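Local atomic coordinates of outer membrane protein assembly factor BamA (PDB entry 4K3C), a protein that probably inserts and assembles beta-barrel proteins into the outer membrane as a part of the Bam complex, this chain holding two POTRA domains and the membrane barrel. Residues A[503-508]-A[526-531]; A[452-457]-A[495-500]; A[161-166]-A[175-180]; A[399-404]-A[519-524]. One frame throughout, in Å; residues are numbered along the deposited sequence.

All four contacts belong to the Omp85-type beta barrel of BamA. Contacts 1 and 2 are separated by one pairing, that of strands 489-500 and 503-512, and their centres lie about 10 Å apart; Leu505 O lies 2.7 Å from Trp498 N in a probable hydrogen bond. Contact 3 is the hairpin of the first two barrel strands. It meets contact 1 across the closing seam, where Ser530 N approaches Val166 O to 2.8 Å, again probably bonded. Contact 4, its centre about 18 Å from that of contact 1, touches it through Phe507 and Phe524 and uses the same last strand to hold the RGF segment of a long loop. Contacts 3 and 4 do not touch.

Contact 1 of 4, residues A[503-508]-A[526-531]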
loop_
_atom_site.group_PDB
_atom_site.type_symbol
_atom_site.label_atom_id
_atom_site.label_comp_id
_atom_site.label_asym_id
_atom_site.label_seq_id
_atom_site.Cartn_x
_atom_site.Cartn_y
_atom_site.Cartn_z
ATOM N N GLY A 503 7.891 -13.784 11.672
ATOM C CA GLY A 503 8.036 -12.507 11.010
ATOM C C GLY A 503 9.187 -12.535 10.030
ATOM O O GLY A 503 9.920 -13.525 9.948
ATOM N N PRO A 504 9.359 -11.438 9.284
ATOM C CA PRO A 504 10.255 -11.354 8.130
ATOM C C PRO A 504 11.709 -11.060 8.470
ATOM O O PRO A 504 12.023 -9.999 9.002
ATOM C CB PRO A 504 9.663 -10.194 7.338
ATOM C CG PRO A 504 9.056 -9.339 8.367
ATOM C CD PRO A 504 8.567 -10.214 9.450
ATOM N N LEU A 505 12.586 -12.000 8.146
ATOM C CA LEU A 505 14.021 -11.748 8.188
ATOM C C LEU A 505 14.494 -11.450 6.781
ATOM O O LEU A 505 14.039 -12.074 5.821
ATOM C CB LEU A 505 14.782 -12.965 8.691
ATOM C CG LEU A 505 14.410 -13.546 10.049
ATOM C CD1 LEU A 505 13.168 -14.409 9.957
ATOM C CD2 LEU A 505 15.568 -14.353 10.553
ATOM N N SER A 506 15.403 -10.492 6.643
ATOM C CA SER A 506 16.052 -10.273 5.353
ATOM C C SER A 506 17.528 -9.951 5.542
ATOM O O SER A 506 17.901 -9.088 6.332
ATOM C CB SER A 506 15.332 -9.206 4.514
ATOM O OG SER A 506 15.646 -7.898 4.924
ATOM N N PHE A 507 18.367 -10.675 4.824
ATOM C CA PHE A 507 19.799 -10.504 4.960
ATOM C C PHE A 507 20.445 -9.981 3.670
ATOM O O PHE A 507 19.840 -9.991 2.593
ATOM C CB PHE A 507 20.432 -11.813 5.421
ATOM C CG PHE A 507 19.825 -12.356 6.685
ATOM C CD1 PHE A 507 18.721 -13.204 6.637
ATOM C CD2 PHE A 507 20.356 -12.020 7.924
ATOM C CE1 PHE A 507 18.160 -13.711 7.801
ATOM C CE2 PHE A 507 19.806 -12.520 9.093
ATOM C CZ PHE A 507 18.704 -13.368 9.036
ATOM N N SER A 508 21.672 -9.506 3.800
ATOM C CA SER A 508 22.386 -8.912 2.701
ATOM C C SER A 508 23.846 -8.965 3.076
ATOM O O SER A 508 24.212 -8.620 4.203
ATOM C CB SER A 508 21.975 -7.451 2.518
ATOM O OG SER A 508 23.079 -6.566 2.726
ATOM N N PHE A 526 20.885 -6.466 7.895
ATOM C CA PHE A 526 19.817 -7.434 8.126
ATOM C C PHE A 526 18.683 -6.770 8.863
ATOM O O PHE A 526 18.925 -5.872 9.658
ATOM C CB PHE A 526 20.330 -8.576 9.005
ATOM C CG PHE A 526 20.637 -8.150 10.408
ATOM C CD1 PHE A 526 21.844 -7.517 10.709
ATOM C CD2 PHE A 526 19.722 -8.356 11.422
ATOM C CE1 PHE A 526 22.133 -7.097 11.989
ATOM C CE2 PHE A 526 20.001 -7.943 12.715
ATOM C CZ PHE A 526 21.207 -7.315 12.996
ATOM N N THR A 527 17.451 -7.204 8.625
ATOM C CA THR A 527 16.405 -6.890 9.585
ATOM C C THR A 527 15.622 -8.116 10.033
ATOM O O THR A 527 15.574 -9.142 9.345
ATOM C CB THR A 527 15.429 -5.783 9.132
ATOM O OG1 THR A 527 14.718 -6.210 7.970
ATOM C CG2 THR A 527 16.160 -4.503 8.870
ATOM N N VAL A 528 15.022 -7.973 11.210
ATOM C CA VAL A 528 14.290 -9.026 11.872
ATOM C C VAL A 528 13.100 -8.331 12.502
ATOM O O VAL A 528 13.252 -7.291 13.140
ATOM C CB VAL A 528 15.164 -9.679 12.956
ATOM C CG1 VAL A 528 14.308 -10.187 14.113
ATOM C CG2 VAL A 528 16.001 -10.790 12.341
ATOM N N GLY A 529 11.907 -8.873 12.296
ATOM C CA GLY A 529 10.710 -8.207 12.763
ATOM C C GLY A 529 9.618 -9.180 13.140
ATOM O O GLY A 529 9.516 -10.258 12.564
ATOM N N SER A 530 8.805 -8.800 14.119
ATOM C CA SER A 530 7.702 -9.638 14.553
ATOM C C SER A 530 6.535 -8.776 14.947
ATOM O O SER A 530 6.728 -7.677 15.451
ATOM C CB SER A 530 8.106 -10.485 15.745
ATOM O OG SER A 530 6.980 -11.216 16.181
ATOM N N THR A 531 5.325 -9.274 14.709
ATOM C CA THR A 531 4.104 -8.586 15.135
ATOM C C THR A 531 3.139 -9.542 15.849
ATOM O O THR A 531 3.009 -10.709 15.475
ATOM C CB THR A 531 3.359 -7.886 13.958
ATOM O OG1 THR A 531 2.805 -8.865 13.068
ATOM C CG2 THR A 531 4.285 -6.951 13.180
#
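Ser506 and Thr527 form a hydrogen-bonded pair in the last beta hairpin of the Omp85 barrel, strands 503-512 and 521-531 running antiparallel. Ser506 N donates to Thr527 O at 3.0 Å, and Thr527 N returns a bond of equal length to Ser506 O. Each carbonyl also receives a CA-H contact, Thr527 O from Leu505 and Ser506 O from Phe526. On their face, Ser506 OG stands 3.6 Å from Thr527 OG1, and both side chains touch Met395 of a loop, consistent with a face turned to the barrel interior.

The other face is apolar. Phe507 lays ring atom CD2 3.6 Å from CB of Phe526, the two side chains meeting at a slant. Phe526 CG sits between its own backbone N and carbonyl carbon (chi1 68°), and its ring leads away from strand 503-508. Leu505 and Val528 run alongside each other.

Further out, strand 489-500 flanks the hairpin on one side, Leu505 and Phe507 bonding through their backbones to Trp498 and Leu496. On the other, the barrel seam, Val528 and Phe526 bond through their backbones to Tyr168 and Ser170, Ser170 OG weakly. Where Pro504 N has no hydrogen to give, Gly503 CA meets Gly529 O at 3.1 Å.

Contact 2 of 4, residues A[452-457]-A[495-500]; sequences NVRTSV and ALQWQS
Gln497 O is gripped twice from strand 453-457. Arg454 N donates to it at 2.9 Å with an almost straight N-H...O angle of 166°, and Val453 CA adds a C-H contact at 3.2 Å. The return bond from Gln497 N to Arg454 O completes this pair, and Ser456 and Ala495 bind each other in the same reciprocal way. At the other end Gln499 N reaches Asn452 O at 2.9 Å, so the pairing runs on one residue beyond the strand.

The side chains of Arg454 and Gln497 leave the strands together, Arg454 CB packing 3.9 Å from Gln497 CG. Arg454 NH2 binds Pro325 O, while Gln497 touches Phe324 of the same loop. Nearby, Asn452 OD1 accepts a hydrogen bond from Tyr323 OH, and Ser456 OG bonds to Glu437 OE2.

The opposite face carries Val453 against Trp498, CB to CB at 3.7 Å, and the methyl CG2 of Thr455 beside Leu496 CG at 4.1 Å. Thr455 OG1 turns to Ile440 O, a backbone acceptor on the adjoining strand. Polar side chains on one face and mostly apolar ones on the other are characteristic of antiparallel strands in an outer-membrane beta barrel.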
loop_
_atom_site.group_PDB
_atom_site.type_symbol
_atom_site.label_atom_id
_atom_site.label_comp_id
_atom_site.label_asym_id
_atom_site.label_seq_id
_atom_site.Cartn_x
_atom_site.Cartn_y
_atom_site.Cartn_z
ATOM N N ASN A 452 8.430 -18.445 0.610
ATOM C CA ASN A 452 8.809 -18.103 1.970
ATOM C C ASN A 452 10.283 -17.746 2.060
ATOM O O ASN A 452 10.684 -17.133 3.010
ATOM C CB ASN A 452 8.458 -19.190 2.980
ATOM C CG ASN A 452 6.997 -19.241 3.313
ATOM O OD1 ASN A 452 6.278 -18.279 3.129
ATOM N ND2 ASN A 452 6.555 -20.366 3.827
ATOM N N VAL A 453 11.084 -18.104 1.061
ATOM C CA VAL A 453 12.452 -17.607 0.965
ATOM C C VAL A 453 12.815 -17.210 -0.458
ATOM O O VAL A 453 12.459 -17.896 -1.421
ATOM C CB VAL A 453 13.462 -18.615 1.514
ATOM C CG1 VAL A 453 12.810 -19.978 1.623
ATOM C CG2 VAL A 453 14.726 -18.628 0.661
ATOM N N ARG A 454 13.511 -16.079 -0.549
ATOM C CA ARG A 454 13.905 -15.449 -1.791
ATOM C C ARG A 454 15.398 -15.129 -1.766
ATOM O O ARG A 454 15.839 -14.214 -1.072
ATOM C CB ARG A 454 13.091 -14.168 -1.993
ATOM C CG ARG A 454 13.702 -13.150 -2.960
ATOM C CD ARG A 454 12.625 -12.357 -3.664
ATOM N NE ARG A 454 11.891 -13.213 -4.586
ATOM C CZ ARG A 454 10.926 -12.783 -5.387
ATOM N NH1 ARG A 454 10.324 -13.631 -6.211
ATOM N NH2 ARG A 454 10.579 -11.504 -5.376
ATOM N N THR A 455 16.181 -15.891 -2.519
ATOM C CA THR A 455 17.598 -15.606 -2.646
ATOM C C THR A 455 17.855 -14.842 -3.943
ATOM O O THR A 455 17.155 -15.050 -4.928
ATOM C CB THR A 455 18.407 -16.892 -2.638
ATOM O OG1 THR A 455 17.897 -17.759 -3.651
ATOM C CG2 THR A 455 18.278 -17.573 -1.289
ATOM N N SER A 456 18.847 -13.953 -3.940
ATOM C CA SER A 456 19.095 -13.097 -5.090
ATOM C C SER A 456 20.520 -12.578 -5.131
ATOM O O SER A 456 21.246 -12.657 -4.146
ATOM C CB SER A 456 18.136 -11.912 -5.077
ATOM O OG SER A 456 18.285 -11.151 -3.890
ATOM N N VAL A 457 20.913 -12.047 -6.280
ATOM C CA VAL A 457 22.217 -11.430 -6.447
ATOM C C VAL A 457 21.964 -10.113 -7.133
ATOM O O VAL A 457 21.193 -10.051 -8.097
ATOM C CB VAL A 457 23.144 -12.296 -7.299
ATOM C CG1 VAL A 457 24.356 -11.500 -7.749
ATOM C CG2 VAL A 457 23.565 -13.545 -6.508
ATOM N N ALA A 495 21.721 -11.648 -1.278
ATOM C CA ALA A 495 20.671 -11.139 -0.431
ATOM C C ALA A 495 19.709 -12.279 -0.183
ATOM O O ALA A 495 19.236 -12.924 -1.119
ATOM C CB ALA A 495 19.976 -9.964 -1.103
ATOM N N LEU A 496 19.447 -12.557 1.087
ATOM C CA LEU A 496 18.511 -13.609 1.442
ATOM C C LEU A 496 17.360 -12.952 2.131
ATOM O O LEU A 496 17.552 -12.041 2.930
ATOM C CB LEU A 496 19.145 -14.623 2.398
ATOM C CG LEU A 496 18.385 -15.953 2.513
ATOM C CD1 LEU A 496 19.347 -17.116 2.719
ATOM C CD2 LEU A 496 17.331 -15.923 3.624
ATOM N N GLN A 497 16.153 -13.388 1.831
ATOM C CA GLN A 497 15.079 -13.035 2.729
ATOM C C GLN A 497 14.131 -14.183 2.968
ATOM O O GLN A 497 13.995 -15.074 2.136
ATOM C CB GLN A 497 14.358 -11.758 2.313
ATOM C CG GLN A 497 13.737 -11.750 0.973
ATOM C CD GLN A 497 13.617 -10.329 0.460
ATOM O OE1 GLN A 497 14.498 -9.505 0.706
ATOM N NE2 GLN A 497 12.531 -10.031 -0.245
ATOM N N TRP A 498 13.513 -14.177 4.139
ATOM C CA TRP A 498 12.482 -15.152 4.394
ATOM C C TRP A 498 11.390 -14.738 5.382
ATOM O O TRP A 498 11.626 -14.031 6.367
ATOM C CB TRP A 498 13.067 -16.565 4.622
ATOM C CG TRP A 498 13.396 -16.998 6.001
ATOM C CD1 TRP A 498 14.427 -16.564 6.778
ATOM C CD2 TRP A 498 12.739 -18.030 6.742
ATOM N NE1 TRP A 498 14.431 -17.237 7.981
ATOM C CE2 TRP A 498 13.406 -18.142 7.985
ATOM C CE3 TRP A 498 11.641 -18.853 6.487
ATOM C CZ2 TRP A 498 13.015 -19.039 8.963
ATOM C CZ3 TRP A 498 11.257 -19.747 7.453
ATOM C CH2 TRP A 498 11.938 -19.828 8.685
ATOM N N GLN A 499 10.174 -15.153 5.048
ATOM C CA GLN A 499 9.012 -14.912 5.870
ATOM C C GLN A 499 8.895 -16.094 6.795
ATOM O O GLN A 499 8.222 -17.069 6.474
ATOM C CB GLN A 499 7.769 -14.796 4.995
ATOM C CG GLN A 499 7.868 -13.683 3.951
ATOM C CD GLN A 499 7.629 -12.290 4.523
ATOM O OE1 GLN A 499 8.393 -11.359 4.257
ATOM N NE2 GLN A 499 6.561 -12.142 5.305
ATOM N N SER A 500 9.581 -16.008 7.933
ATOM C CA SER A 500 9.536 -17.055 8.943
ATOM C C SER A 500 8.179 -17.046 9.625
ATOM O O SER A 500 7.410 -16.095 9.466
ATOM C CB SER A 500 10.635 -16.840 9.984
ATOM O OG SER A 500 10.320 -15.756 10.841
#

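Contact 3 of 4, residues A[161-166]-A[175-180]; sequences SINFGV and SYNAGI
The first hairpin of the Omp85 barrel, strands 160-169 and 175-185, is held here by five successive antiparallel pairs from Ile162 with Ile180 to Val166 with Tyr176. Gly165 and Asn177 bond reciprocally: Gly165 N to Asn177 O at 2.9 Å and Asn177 N to Gly165 O at 3.0 Å. Two residues along, Asn163 N donates to Gly179 O at 3.1 Å. Alongside these bonds CA-H groups also face carbonyls, Ala178 CA standing 3.2 Å from Asn163 O and Val166 CA equally far from Ser175 O.

One face bears the apolar and aromatic side chains, most of them on the surface, as expected where a barrel wall meets lipid. Ring atom CD2 of Phe164 lies 3.6 Å from Ala178 CB, the small methyl group accepting the ring obliquely. Val166 and Tyr176 are in looser touch, CG2 to CB at 4.4 Å, and the tyrosine ring leads away from strand 161-166. Ile162 brings CG1 over to Gly179 O at 3.4 Å.

The other face, toward the barrel interior, carries Asn163 and Asn177, each paired with a glycine. Both glycines are buried and present only backbone to the asparagine opposite.

On one flank of the hairpin lies strand 190-198, met by Tyr176 at Arg198, by Asn177 at Ser197 and by Ile180 at Leu194. On the other, the barrel closes on itself: Val166 pairs through its backbone with Ser530 of strand 521-531, and Phe164 with the terminal Phe532.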
loop_
_atom_site.group_PDB
_atom_site.type_symbol
_atom_site.label_atom_id
_atom_site.label_comp_id
_atom_site.label_asym_id
_atom_site.label_seq_id
_atom_site.Cartn_x
_atom_site.Cartn_y
_atom_site.Cartn_z
ATOM N N SER A 161 -9.180 -3.910 18.136
ATOM C CA SER A 161 -7.965 -4.701 18.121
ATOM C C SER A 161 -6.872 -3.994 18.906
ATOM O O SER A 161 -6.857 -2.763 19.009
ATOM C CB SER A 161 -7.492 -4.911 16.686
ATOM O OG SER A 161 -6.387 -4.062 16.371
ATOM N N ILE A 162 -5.956 -4.771 19.469
ATOM C CA ILE A 162 -4.735 -4.199 20.021
ATOM C C ILE A 162 -3.612 -4.953 19.359
ATOM O O ILE A 162 -3.762 -6.129 19.048
ATOM C CB ILE A 162 -4.652 -4.267 21.573
ATOM C CG1 ILE A 162 -3.478 -3.418 22.069
ATOM C CG2 ILE A 162 -4.503 -5.687 22.049
ATOM C CD1 ILE A 162 -3.275 -3.448 23.566
ATOM N N ASN A 163 -2.509 -4.274 19.091
ATOM C CA ASN A 163 -1.431 -4.904 18.336
ATOM C C ASN A 163 -0.061 -4.360 18.685
ATOM O O ASN A 163 0.102 -3.174 18.999
ATOM C CB ASN A 163 -1.673 -4.756 16.844
ATOM C CG ASN A 163 -1.800 -3.319 16.436
ATOM O OD1 ASN A 163 -0.797 -2.622 16.252
ATOM N ND2 ASN A 163 -3.039 -2.848 16.315
ATOM N N PHE A 164 0.921 -5.250 18.624
ATOM C CA PHE A 164 2.286 -4.936 19.001
ATOM C C PHE A 164 3.221 -5.477 17.929
ATOM O O PHE A 164 2.921 -6.477 17.261
ATOM C CB PHE A 164 2.654 -5.586 20.347
ATOM C CG PHE A 164 1.767 -5.189 21.499
ATOM C CD1 PHE A 164 0.569 -5.851 21.736
ATOM C CD2 PHE A 164 2.152 -4.184 22.372
ATOM C CE1 PHE A 164 -0.242 -5.490 22.809
ATOM C CE2 PHE A 164 1.344 -3.820 23.458
ATOM C CZ PHE A 164 0.146 -4.471 23.668
ATOM N N GLY A 165 4.360 -4.813 17.773
ATOM C CA GLY A 165 5.436 -5.330 16.952
ATOM C C GLY A 165 6.755 -5.068 17.645
ATOM O O GLY A 165 6.864 -4.129 18.423
ATOM N N VAL A 166 7.745 -5.911 17.376
ATOM C CA VAL A 166 9.094 -5.760 17.918
ATOM C C VAL A 166 10.026 -6.123 16.784
ATOM O O VAL A 166 9.749 -7.057 16.029
ATOM C CB VAL A 166 9.367 -6.721 19.106
ATOM C CG1 VAL A 166 10.769 -6.535 19.631
ATOM C CG2 VAL A 166 8.379 -6.471 20.217
ATOM N N SER A 175 13.427 -1.847 17.536
ATOM C CA SER A 175 12.161 -1.179 17.258
ATOM C C SER A 175 11.035 -1.923 17.956
ATOM O O SER A 175 11.009 -3.160 17.970
ATOM C CB SER A 175 11.873 -1.130 15.748
ATOM O OG SER A 175 12.989 -0.655 15.017
ATOM N N TYR A 176 10.122 -1.163 18.553
ATOM C CA TYR A 176 8.822 -1.692 18.956
ATOM C C TYR A 176 7.749 -0.655 18.710
ATOM O O TYR A 176 8.035 0.538 18.605
ATOM C CB TYR A 176 8.793 -2.129 20.430
ATOM C CG TYR A 176 9.485 -1.168 21.331
ATOM C CD1 TYR A 176 8.826 -0.056 21.831
ATOM C CD2 TYR A 176 10.819 -1.349 21.655
ATOM C CE1 TYR A 176 9.480 0.849 22.651
ATOM C CE2 TYR A 176 11.474 -0.469 22.475
ATOM C CZ TYR A 176 10.804 0.634 22.964
ATOM O OH TYR A 176 11.481 1.515 23.768
ATOM N N ASN A 177 6.514 -1.129 18.626
ATOM C CA ASN A 177 5.365 -0.268 18.425
ATOM C C ASN A 177 4.173 -0.969 19.042
ATOM O O ASN A 177 4.123 -2.202 19.060
ATOM C CB ASN A 177 5.093 -0.107 16.945
ATOM C CG ASN A 177 4.569 -1.397 16.317
ATOM O OD1 ASN A 177 5.338 -2.312 16.003
ATOM N ND2 ASN A 177 3.249 -1.484 16.161
ATOM N N ALA A 178 3.220 -0.186 19.543
ATOM C CA ALA A 178 1.909 -0.705 19.937
ATOM C C ALA A 178 0.869 0.181 19.302
ATOM O O ALA A 178 1.191 1.222 18.721
ATOM C CB ALA A 178 1.727 -0.724 21.444
ATOM N N GLY A 179 -0.378 -0.239 19.403
ATOM C CA GLY A 179 -1.462 0.500 18.801
ATOM C C GLY A 179 -2.785 -0.086 19.216
ATOM O O GLY A 179 -2.908 -1.266 19.530
ATOM N N ILE A 180 -3.796 0.753 19.226
ATOM C CA ILE A 180 -5.103 0.317 19.660
ATOM C C ILE A 180 -6.052 0.851 18.596
ATOM O O ILE A 180 -5.828 1.935 18.033
ATOM C CB ILE A 180 -5.385 0.782 21.137
ATOM C CG1 ILE A 180 -6.691 0.220 21.684
ATOM C CG2 ILE A 180 -5.321 2.292 21.279
ATOM C CD1 ILE A 180 -7.905 1.027 21.332
#

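Contact 4 of 4, residues A[399-404]-A[519-524]; sequences RGFAGG and DEIEQF
Ile521 meets Gly400 and Phe401 with its two branches. CB lies 3.9 Å from Gly400 O, and the branch methyl CG2 comes closer to that oxygen, at 3.3 Å. The other branch leaves with CG1 anti to the carbonyl carbon (chi1 -57°) and ends in CD1, which sits over one face of the Phe401 ring, offset toward its rim. This is a CH-pi contact, 3.8 Å from CD1 to the ring centroid, with CE2 of Phe401 the nearest ring atom. The two side chains extend in a common direction and also touch Pro512 of strand 503-512.

The backbones touch only briefly, the directions of the touching parts 117° apart. Ala402 N donates to Glu520 O at 2.8 Å and nearly straight (175°), whereas Glu522 N to Gly400 O is bent and weak. Ala402 CB touches both glutamates, Glu520 through OE2 at 3.3 Å and Glu522 through CB at 3.9 Å.

Arg399 to Phe401 form the RGF motif of the long sixth extracellular loop of Omp85 proteins. Arg399 turns away from strand 521-531 to a salt bridge with Asp460 and a cation-pi contact with Phe458, on the barrel wall. Asp519, beside the Phe401 ring, pairs with Arg489. The chemistry thus divides: one straight backbone bond, a weak one and the CH-pi contact join the loop to the last strand, while charge pairs tie both segments to other strands.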
loop_
_atom_site.group_PDB
_atom_site.type_symbol
_atom_site.label_atom_id
_atom_site.label_comp_id
_atom_site.label_asym_id
_atom_site.label_seq_id
_atom_site.Cartn_x
_atom_site.Cartn_y
_atom_site.Cartn_z
ATOM N N ARG A 399 22.899 -1.147 -0.557
ATOM C CA ARG A 399 23.467 -2.156 0.315
ATOM C C ARG A 399 25.007 -2.112 0.375
ATOM O O ARG A 399 25.657 -1.629 -0.546
ATOM C CB ARG A 399 22.902 -3.511 -0.061
ATOM C CG ARG A 399 21.413 -3.547 0.225
ATOM C CD ARG A 399 20.752 -4.827 -0.221
ATOM N NE ARG A 399 20.359 -4.765 -1.625
ATOM C CZ ARG A 399 19.337 -5.434 -2.138
ATOM N NH1 ARG A 399 19.052 -5.310 -3.434
ATOM N NH2 ARG A 399 18.600 -6.221 -1.352
ATOM N N GLY A 400 25.587 -2.547 1.491
ATOM C CA GLY A 400 27.022 -2.413 1.679
ATOM C C GLY A 400 27.456 -1.051 2.214
ATOM O O GLY A 400 28.487 -0.927 2.869
ATOM N N PHE A 401 26.689 -0.009 1.940
ATOM C CA PHE A 401 26.953 1.251 2.627
ATOM C C PHE A 401 26.023 1.414 3.840
ATOM O O PHE A 401 24.881 0.951 3.821
ATOM C CB PHE A 401 26.854 2.426 1.659
ATOM C CG PHE A 401 27.832 2.347 0.515
ATOM C CD1 PHE A 401 27.663 1.413 -0.494
ATOM C CD2 PHE A 401 28.921 3.199 0.451
ATOM C CE1 PHE A 401 28.549 1.338 -1.540
ATOM C CE2 PHE A 401 29.807 3.123 -0.602
ATOM C CZ PHE A 401 29.622 2.189 -1.596
ATOM N N ALA A 402 26.512 2.034 4.909
ATOM C CA ALA A 402 25.663 2.213 6.082
ATOM C C ALA A 402 24.546 3.186 5.755
ATOM O O ALA A 402 24.676 4.007 4.849
ATOM C CB ALA A 402 26.458 2.710 7.255
ATOM N N GLY A 403 23.443 3.078 6.484
ATOM C CA GLY A 403 22.334 3.987 6.290
ATOM C C GLY A 403 22.766 5.442 6.411
ATOM O O GLY A 403 23.500 5.817 7.331
ATOM N N GLY A 404 22.333 6.254 5.449
ATOM C CA GLY A 404 22.579 7.685 5.460
ATOM C C GLY A 404 24.028 8.092 5.322
ATOM O O GLY A 404 24.393 9.210 5.680
ATOM N N ASP A 519 33.476 7.239 2.924
ATOM C CA ASP A 519 32.184 6.578 2.855
ATOM C C ASP A 519 32.069 5.461 3.888
ATOM O O ASP A 519 32.943 4.595 3.978
ATOM C CB ASP A 519 31.962 6.042 1.446
ATOM C CG ASP A 519 31.708 7.143 0.463
ATOM O OD1 ASP A 519 31.765 8.314 0.900
ATOM O OD2 ASP A 519 31.466 6.853 -0.728
ATOM N N GLU A 520 31.003 5.473 4.685
ATOM C CA GLU A 520 30.877 4.418 5.679
ATOM C C GLU A 520 30.328 3.109 5.120
ATOM O O GLU A 520 29.148 3.014 4.760
ATOM C CB GLU A 520 30.049 4.853 6.856
ATOM C CG GLU A 520 29.785 3.708 7.764
ATOM C CD GLU A 520 29.220 4.171 9.047
ATOM O OE1 GLU A 520 29.491 5.342 9.366
ATOM O OE2 GLU A 520 28.519 3.385 9.725
ATOM N N ILE A 521 31.195 2.100 5.081
ATOM C CA ILE A 521 30.852 0.785 4.554
ATOM C C ILE A 521 30.355 -0.167 5.633
ATOM O O ILE A 521 31.074 -0.465 6.567
ATOM C CB ILE A 521 32.082 0.126 3.889
ATOM C CG1 ILE A 521 32.630 1.018 2.778
ATOM C CG2 ILE A 521 31.725 -1.241 3.339
ATOM C CD1 ILE A 521 31.615 1.367 1.723
ATOM N N GLU A 522 29.132 -0.654 5.485
ATOM C CA GLU A 522 28.578 -1.674 6.375
ATOM C C GLU A 522 28.107 -2.848 5.521
ATOM O O GLU A 522 26.965 -2.878 5.065
ATOM C CB GLU A 522 27.410 -1.088 7.166
ATOM C CG GLU A 522 26.575 -2.061 7.982
ATOM C CD GLU A 522 25.407 -1.371 8.682
ATOM O OE1 GLU A 522 24.607 -0.681 7.999
ATOM O OE2 GLU A 522 25.300 -1.507 9.922
ATOM N N GLN A 523 29.007 -3.802 5.299
ATOM C CA GLN A 523 28.790 -4.924 4.388
ATOM C C GLN A 523 27.635 -5.846 4.752
ATOM O O GLN A 523 26.788 -6.171 3.911
ATOM C CB GLN A 523 30.056 -5.764 4.304
ATOM C CG GLN A 523 31.299 -4.943 4.224
ATOM C CD GLN A 523 32.453 -5.730 3.689
ATOM O OE1 GLN A 523 33.071 -6.515 4.409
ATOM N NE2 GLN A 523 32.749 -5.537 2.415
ATOM N N PHE A 524 27.617 -6.309 5.991
ATOM C CA PHE A 524 26.529 -7.168 6.404
ATOM C C PHE A 524 25.421 -6.321 7.022
ATOM O O PHE A 524 25.658 -5.464 7.866
ATOM C CB PHE A 524 27.015 -8.256 7.353
ATOM C CG PHE A 524 25.965 -9.251 7.708
ATOM C CD1 PHE A 524 25.494 -10.142 6.761
ATOM C CD2 PHE A 524 25.445 -9.301 8.996
ATOM C CE1 PHE A 524 24.521 -11.074 7.088
ATOM C CE2 PHE A 524 24.477 -10.226 9.337
ATOM C CZ PHE A 524 24.011 -11.118 8.381
#